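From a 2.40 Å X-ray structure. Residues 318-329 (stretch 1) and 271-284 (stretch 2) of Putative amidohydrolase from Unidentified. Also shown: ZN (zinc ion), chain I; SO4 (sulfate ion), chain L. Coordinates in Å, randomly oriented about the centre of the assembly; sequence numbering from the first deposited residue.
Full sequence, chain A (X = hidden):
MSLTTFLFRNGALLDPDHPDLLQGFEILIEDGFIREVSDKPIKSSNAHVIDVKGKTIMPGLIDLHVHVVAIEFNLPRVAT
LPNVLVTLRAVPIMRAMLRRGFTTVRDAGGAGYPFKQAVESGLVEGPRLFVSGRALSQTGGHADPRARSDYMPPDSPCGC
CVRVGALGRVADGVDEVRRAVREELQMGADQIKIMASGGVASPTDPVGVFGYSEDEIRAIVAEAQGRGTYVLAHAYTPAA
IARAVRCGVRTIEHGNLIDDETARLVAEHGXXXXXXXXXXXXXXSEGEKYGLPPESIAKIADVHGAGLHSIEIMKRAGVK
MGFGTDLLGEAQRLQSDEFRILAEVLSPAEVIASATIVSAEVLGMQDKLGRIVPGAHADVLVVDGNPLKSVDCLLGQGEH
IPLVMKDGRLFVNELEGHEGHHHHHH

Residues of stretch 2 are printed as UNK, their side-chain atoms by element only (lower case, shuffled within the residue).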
# COMPACT_ATOMS: atom_id res chain seq x y z
N GLY A 318 -16.39 -41.49 -30.61
CA GLY A 318 -16.10 -40.66 -31.78
C GLY A 318 -15.54 -39.31 -31.37
O GLY A 318 -15.74 -38.29 -32.05
N VAL A 319 -14.83 -39.29 -30.25
CA VAL A 319 -14.17 -38.07 -29.79
C VAL A 319 -12.93 -37.76 -30.62
O VAL A 319 -12.01 -38.58 -30.74
CB VAL A 319 -13.78 -38.17 -28.31
CG1 VAL A 319 -12.90 -36.99 -27.90
CG2 VAL A 319 -15.03 -38.22 -27.44
N LYS A 320 -12.91 -36.57 -31.21
CA LYS A 320 -11.71 -36.04 -31.84
C LYS A 320 -10.57 -35.92 -30.82
O LYS A 320 -10.63 -35.11 -29.88
CB LYS A 320 -12.04 -34.68 -32.48
CG LYS A 320 -12.86 -34.78 -33.76
CD LYS A 320 -13.91 -33.68 -33.88
CE LYS A 320 -13.31 -32.29 -33.96
NZ LYS A 320 -14.31 -31.22 -33.62
N MET A 321 -9.54 -36.74 -31.00
CA MET A 321 -8.38 -36.78 -30.11
C MET A 321 -7.14 -36.16 -30.73
O MET A 321 -6.84 -36.39 -31.90
CB MET A 321 -8.08 -38.22 -29.69
CG MET A 321 -9.02 -38.76 -28.63
SD MET A 321 -8.58 -40.39 -28.04
CE MET A 321 -9.27 -41.42 -29.33
N GLY A 322 -6.42 -35.35 -29.94
CA GLY A 322 -5.18 -34.74 -30.40
C GLY A 322 -4.01 -35.45 -29.76
O GLY A 322 -4.19 -36.33 -28.94
N PHE A 323 -2.80 -35.06 -30.13
CA PHE A 323 -1.61 -35.71 -29.59
C PHE A 323 -0.95 -34.81 -28.55
O PHE A 323 -0.74 -33.61 -28.78
CB PHE A 323 -0.66 -36.04 -30.75
CG PHE A 323 0.65 -36.66 -30.32
CD1 PHE A 323 0.86 -38.02 -30.46
CD2 PHE A 323 1.68 -35.87 -29.83
CE1 PHE A 323 2.08 -38.60 -30.09
CE2 PHE A 323 2.90 -36.44 -29.46
CZ PHE A 323 3.09 -37.81 -29.59
N GLY A 324 -0.62 -35.38 -27.40
CA GLY A 324 0.04 -34.62 -26.36
C GLY A 324 0.90 -35.49 -25.47
O GLY A 324 0.71 -36.71 -25.42
N THR A 325 1.83 -34.87 -24.76
CA THR A 325 2.79 -35.61 -23.95
C THR A 325 2.83 -35.15 -22.49
O THR A 325 2.77 -35.99 -21.58
CB THR A 325 4.21 -35.59 -24.59
OG1 THR A 325 4.67 -34.24 -24.75
CG2 THR A 325 4.21 -36.28 -25.97
N ASP A 326 2.95 -33.84 -22.26
CA ASP A 326 2.94 -33.26 -20.91
C ASP A 326 4.07 -33.77 -20.01
O ASP A 326 3.84 -34.08 -18.84
CB ASP A 326 1.59 -33.50 -20.23
CG ASP A 326 1.40 -32.65 -18.97
OD1 ASP A 326 2.05 -31.59 -18.85
OD2 ASP A 326 0.59 -33.05 -18.10
N LEU A 327 5.28 -33.84 -20.54
CA LEU A 327 6.42 -34.37 -19.78
C LEU A 327 7.22 -33.29 -19.04
O LEU A 327 7.22 -32.12 -19.44
CB LEU A 327 7.34 -35.16 -20.72
CG LEU A 327 6.77 -36.48 -21.27
CD1 LEU A 327 7.44 -36.91 -22.56
CD2 LEU A 327 6.85 -37.60 -20.23
N LEU A 328 7.92 -33.69 -17.98
CA LEU A 328 8.66 -32.76 -17.12
C LEU A 328 10.13 -33.13 -17.01
O LEU A 328 10.50 -34.29 -17.11
CB LEU A 328 8.06 -32.74 -15.71
CG LEU A 328 6.53 -32.67 -15.57
CD1 LEU A 328 6.11 -32.87 -14.13
CD2 LEU A 328 5.97 -31.35 -16.11
N GLY A 329 10.97 -32.13 -16.78
CA GLY A 329 12.39 -32.35 -16.48
C GLY A 329 13.11 -33.29 -17.42
O GLY A 329 13.13 -33.09 -18.64
N UNK A 271 -16.06 -30.63 -29.12
CA UNK A 271 -14.84 -30.38 -28.36
C UNK A 271 -13.77 -31.45 -28.64
O UNK A 271 -14.09 -32.53 -29.11
c UNK A 271 -15.15 -30.31 -26.86
N UNK A 272 -12.52 -31.13 -28.34
CA UNK A 272 -11.42 -32.09 -28.50
C UNK A 272 -10.83 -32.49 -27.17
O UNK A 272 -10.82 -31.70 -26.22
c UNK A 272 -10.40 -31.52 -31.84
c UNK A 272 -10.29 -31.50 -29.33
c UNK A 272 -10.74 -30.95 -33.06
c UNK A 272 -10.69 -30.89 -30.65
c UNK A 272 -11.63 -29.06 -31.90
c UNK A 272 -11.29 -29.64 -30.70
o UNK A 272 -11.70 -29.16 -34.29
c UNK A 272 -11.36 -29.72 -33.08
N UNK A 273 -10.33 -33.72 -27.10
CA UNK A 273 -9.53 -34.15 -25.95
C UNK A 273 -8.08 -34.42 -26.34
O UNK A 273 -7.79 -34.87 -27.44
c UNK A 273 -10.13 -35.40 -25.24
c UNK A 273 -11.58 -35.14 -24.84
c UNK A 273 -9.31 -35.72 -24.01
N UNK A 274 -7.18 -34.11 -25.42
CA UNK A 274 -5.75 -34.34 -25.63
C UNK A 274 -5.19 -35.16 -24.49
O UNK A 274 -4.83 -34.62 -23.43
c UNK A 274 -4.96 -33.02 -25.72
c UNK A 274 -5.58 -32.07 -26.75
c UNK A 274 -3.51 -33.32 -26.05
N UNK A 275 -5.11 -36.48 -24.69
CA UNK A 275 -4.56 -37.42 -23.72
C UNK A 275 -3.07 -37.21 -23.63
O UNK A 275 -2.44 -36.86 -24.63
c UNK A 275 -4.86 -38.80 -24.35
c UNK A 275 -5.88 -38.53 -25.44
c UNK A 275 -5.56 -37.16 -25.93
N UNK A 276 -2.49 -37.43 -22.46
CA UNK A 276 -1.05 -37.24 -22.29
C UNK A 276 -0.44 -38.42 -21.52
O UNK A 276 0.26 -38.23 -20.52
c UNK A 276 -1.27 -34.73 -22.44
c UNK A 276 -0.75 -35.90 -21.59
o UNK A 276 -1.39 -35.86 -20.30
N UNK A 277 -0.71 -39.63 -22.02
CA UNK A 277 -0.39 -40.89 -21.33
C UNK A 277 1.08 -41.11 -20.94
O UNK A 277 1.38 -41.62 -19.87
c UNK A 277 -3.21 -42.00 -21.34
c UNK A 277 -2.34 -42.08 -22.57
c UNK A 277 -0.86 -42.10 -22.16
c UNK A 277 -2.69 -43.31 -23.39
N UNK A 278 1.99 -40.74 -21.82
CA UNK A 278 3.41 -41.00 -21.59
C UNK A 278 3.90 -40.39 -20.27
O UNK A 278 4.79 -40.93 -19.61
c UNK A 278 4.26 -40.48 -22.77
c UNK A 278 5.73 -40.86 -22.58
c UNK A 278 4.08 -38.97 -22.94
N UNK A 279 3.32 -39.25 -19.90
CA UNK A 279 3.76 -38.55 -18.71
C UNK A 279 3.48 -39.35 -17.44
O UNK A 279 4.29 -39.35 -16.51
o UNK A 279 3.71 -36.48 -17.47
c UNK A 279 1.62 -37.26 -18.38
c UNK A 279 3.13 -37.16 -18.58
N UNK A 280 2.34 -40.03 -17.39
CA UNK A 280 1.99 -40.81 -16.21
C UNK A 280 2.92 -42.01 -16.03
O UNK A 280 3.37 -42.30 -14.91
c UNK A 280 -1.18 -39.91 -17.60
c UNK A 280 -0.28 -38.90 -15.64
c UNK A 280 0.51 -41.21 -16.24
o UNK A 280 -2.59 -36.55 -17.14
c UNK A 280 -0.34 -39.99 -16.49
c UNK A 280 -1.03 -37.77 -15.86
c UNK A 280 -1.94 -38.77 -17.84
c UNK A 280 -1.86 -37.70 -16.95
N UNK A 281 3.24 -42.69 -17.13
CA UNK A 281 4.21 -43.78 -17.10
C UNK A 281 5.58 -43.35 -16.57
O UNK A 281 6.31 -44.15 -15.98
c UNK A 281 3.13 -45.18 -18.92
o UNK A 281 2.09 -45.09 -18.22
o UNK A 281 3.20 -45.89 -19.96
c UNK A 281 4.36 -44.39 -18.50
N UNK A 282 5.94 -42.09 -16.80
CA UNK A 282 7.24 -41.57 -16.39
C UNK A 282 7.25 -41.09 -14.95
O UNK A 282 8.23 -41.28 -14.23
c UNK A 282 7.67 -40.44 -17.31
N UNK A 283 6.16 -40.47 -14.51
CA UNK A 283 6.06 -40.01 -13.13
C UNK A 283 6.20 -41.20 -12.19
O UNK A 283 6.84 -41.10 -11.13
c UNK A 283 3.17 -37.38 -13.41
c UNK A 283 5.58 -36.92 -12.89
c UNK A 283 4.59 -37.90 -13.52
c UNK A 283 4.74 -39.29 -12.89
N UNK A 284 5.62 -42.33 -12.57
CA UNK A 284 5.71 -43.55 -11.78
C UNK A 284 7.12 -44.15 -11.80
O UNK A 284 7.63 -44.56 -10.77
c UNK A 284 4.68 -44.57 -12.26
ZN ZN I . 0.47 -29.81 -18.65
S SO4 L . -13.61 -26.33 -34.45
O1 SO4 L . -12.15 -26.40 -34.42
O2 SO4 L . -14.05 -25.85 -35.74
O3 SO4 L . -14.15 -27.66 -34.20
O4 SO4 L . -14.08 -25.40 -33.42
O HOH W 1 -14.87 -34.99 -30.05
O HOH W 2 -1.93 -38.30 -26.68
O HOH W 3 6.43 -36.55 -16.65

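Position 271 carries one side-chain carbon, CB, pointing away from stretch 1, so it is Ala-271. Its backbone still works: a water donates to Ala-271 O (2.7 Å) and accepts from Lys-320 N (2.8 Å), bridging the two stretches.

Position 272 has one carbon leading to a six-carbon ring that bears an oxygen, with Lys-320 NZ over one ring face, 3.8 Å from the ring centroid: Tyr-272. The pairing is a cation-pi contact. Tyr-272 OH approaches the sulfate, 2.8 Å from SO4 O1.

Position 273 shows three carbons, one carrying the other two, and an outer carbon packs on Val-319 CG1 at 3.8 Å: Val-273, the outer carbon being CG2. Its backbone makes the single beta bridge with Met-321. Val-273 N donates to Lys-320 O (3.1 Å), and Gly-322 N donates to Val-273 O (2.9 Å).

Position 274 repeats the three-carbon fork, with an outer carbon 3.8 Å from Gly-324 N, hence Val-274. An ideal CB on Gly-324 would fall 2.6 Å from that same carbon, Val-274 CG1, so the glycine leaves room for the valine.

At position 275 three carbons close a ring onto the backbone nitrogen, one of them 3.4 Å from Gly-322 O and another 4.2 Å from Met-321 SD: Pro-275, touching through CD and CG respectively. It has no amide proton to offer.

Position 276 has a carbon bearing one oxygen and one carbon, its CB 3.6 Å from Asp-326 CB, so Thr-276; its hydroxyl is bonded elsewhere in the structure.

Position 277, four carbons forked at the second and directed away, is Leu-277.

Position 278, again a three-carbon fork, points toward stretch 1 and sets an outer carbon 4.0 Å from Leu-327 CD1: Val-278, through CG1.

Position 279 combines one oxygen and one carbon on its CB, the oxygen 2.8 Å from Asp-326 O, making Thr-279. Its OG1 donates to that carbonyl and accepts from a water.

Position 280 has one carbon and then a six-carbon ring bearing one oxygen, with no contact on stretch 1: Tyr-280. Position 281 holds two carbons, the second with two oxygens, outside the contact: Asp-281.

Position 282, a lone carbon facing stretch 1, CB 4.2 Å from Leu-327 CD2, is Ala-282. Position 283, four carbons forked at the second, an end carbon 4.3 Å from Leu-328 CD1, is Leu-283. Position 284, one carbon out of reach, is Ala-284.

The contact changes grammar along its length: backbone pairing first, then glycine accommodating valine, then a helix offering Val-278, Thr-279 and Ala-282 to stretch 1. Thr-279 holds the carbonyl of Asp-326, whose OD1 binds ZN at 2.4 Å.

Stretch 2, residues 271-284: AYVVPTLVTYDALA
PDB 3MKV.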